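Local coordinates for transcriptional regulator, AraC family (Pseudomonas putida, PDB 3GRA), which probably binds specific DNA sequences to regulate transcription, and is represented here by its DJ-1/PfpI-family domain without the AraC-type DNA-binding region, at the interface of chains A and B. Coordinates in Å, arbitrary orientation; residue numbers count along the deposited sequence, not the author numbering. Chains: chain A/B, Transcriptional regulator, AraC family.

The interface of chains A and B. Residues chain A 22, 26, 29; chain B 19, 55.
B:Leu55 turns CG anti to its own carbonyl carbon (chi1 -74°), toward helix 18-34 of chain A. An extended chi2 of 179° then spreads its two methyls along one face of that helix. On the facing side, chi1 174° sets CG1 of A:Val29 anti to the backbone N and leaves CG2 anti to the carbonyl carbon, where it meets the CD2 methyl of the leucine. The leucine comes from a loop of chain B and lies across A:Thr22, A:Asp26 and A:Val29, which fall on successive turns of the helix. CD2 of B:Leu55 does most of the touching: it stands 3.8 Å from CG2 of A:Val29, the two side chains meeting at a slant. CD2 of B:Leu55 also packs on the backbone, 3.9 Å from CA of A:Asp26. Carboxylate oxygen OD1 of A:Asp26 lies 3.6 Å from CD2 of B:Leu55, a van der Waals contact with the side chains roughly perpendicular. CD1 of B:Leu55 points the other way along the helix and comes to 3.8 Å from the backbone carbonyl oxygen O of A:Thr22. The second carboxylate oxygen, OD2 of A:Asp26, faces the start of helix 18-34 of chain B, where the CB methyl of B:Ala19 approaches loosely to 4.3 Å. Small areas are hidden here, 51 Å² of B:Leu55 being the largest share. The two-fold repeats the patch with the chains exchanged; the pairing may join the DJ-1/PfpI-like domains into a dimer.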
ATOM      1  N   THR A  22      -2.596  -1.566   1.452  1.00 25.47           N
ATOM      2  CA  THR A  22      -3.207  -1.145   0.197  1.00 28.85           C
ATOM      3  C   THR A  22      -4.004  -2.250  -0.502  1.00 32.06           C
ATOM      4  O   THR A  22      -5.031  -1.971  -1.121  1.00 33.41           O
ATOM      5  CB  THR A  22      -2.156  -0.582  -0.781  1.00 26.59           C
ATOM      6  OG1 THR A  22      -1.226  -1.610  -1.141  1.00 30.26           O
ATOM      7  CG2 THR A  22      -1.408   0.574  -0.139  1.00 27.44           C
ATOM      8  N   ASP A  26      -7.938  -2.103  -1.260  1.00 34.62           N
ATOM      9  CA  ASP A  26      -8.383  -2.273  -2.626  1.00 37.73           C
ATOM     10  C   ASP A  26      -9.659  -3.132  -2.599  1.00 38.90           C
ATOM     11  O   ASP A  26     -10.686  -2.757  -3.170  1.00 40.31           O
ATOM     12  CB  ASP A  26      -7.292  -2.961  -3.439  1.00 39.85           C
ATOM     13  CG  ASP A  26      -7.156  -2.388  -4.833  1.00 45.29           C
ATOM     14  OD1 ASP A  26      -7.990  -1.533  -5.211  1.00 48.54           O
ATOM     15  OD2 ASP A  26      -6.216  -2.794  -5.551  1.00 46.13           O
ATOM     16  N   VAL A  29     -12.585  -1.186  -1.286  1.00 39.29           N
ATOM     17  CA  VAL A  29     -13.013  -0.116  -2.173  1.00 40.51           C
ATOM     18  C   VAL A  29     -13.681  -0.751  -3.400  1.00 41.14           C
ATOM     19  O   VAL A  29     -14.797  -0.381  -3.773  1.00 39.76           O
ATOM     20  CB  VAL A  29     -11.822   0.769  -2.611  1.00 40.38           C
ATOM     21  CG1 VAL A  29     -12.270   1.777  -3.656  1.00 41.08           C
ATOM     22  CG2 VAL A  29     -11.249   1.507  -1.401  1.00 39.65           C
TER
ATOM     23  N   ALA B  19      -2.049   1.228  -6.008  1.00 41.83           N
ATOM     24  CA  ALA B  19      -1.451  -0.075  -6.259  1.00 40.93           C
ATOM     25  C   ALA B  19      -0.342   0.065  -7.290  1.00 41.92           C
ATOM     26  O   ALA B  19       0.754  -0.468  -7.123  1.00 42.04           O
ATOM     27  CB  ALA B  19      -2.504  -1.053  -6.742  1.00 38.78           C
ATOM     28  N   LEU B  55      -7.526   5.276  -4.005  1.00 39.13           N
ATOM     29  CA  LEU B  55      -8.127   4.533  -2.898  1.00 36.71           C
ATOM     30  C   LEU B  55      -8.760   5.366  -1.807  1.00 35.64           C
ATOM     31  O   LEU B  55      -9.306   4.814  -0.859  1.00 35.47           O
ATOM     32  CB  LEU B  55      -7.086   3.616  -2.257  1.00 36.16           C
ATOM     33  CG  LEU B  55      -6.715   2.371  -3.057  1.00 35.80           C
ATOM     34  CD1 LEU B  55      -5.666   1.581  -2.301  1.00 36.44           C
ATOM     35  CD2 LEU B  55      -7.963   1.530  -3.295  1.00 32.77           C
TER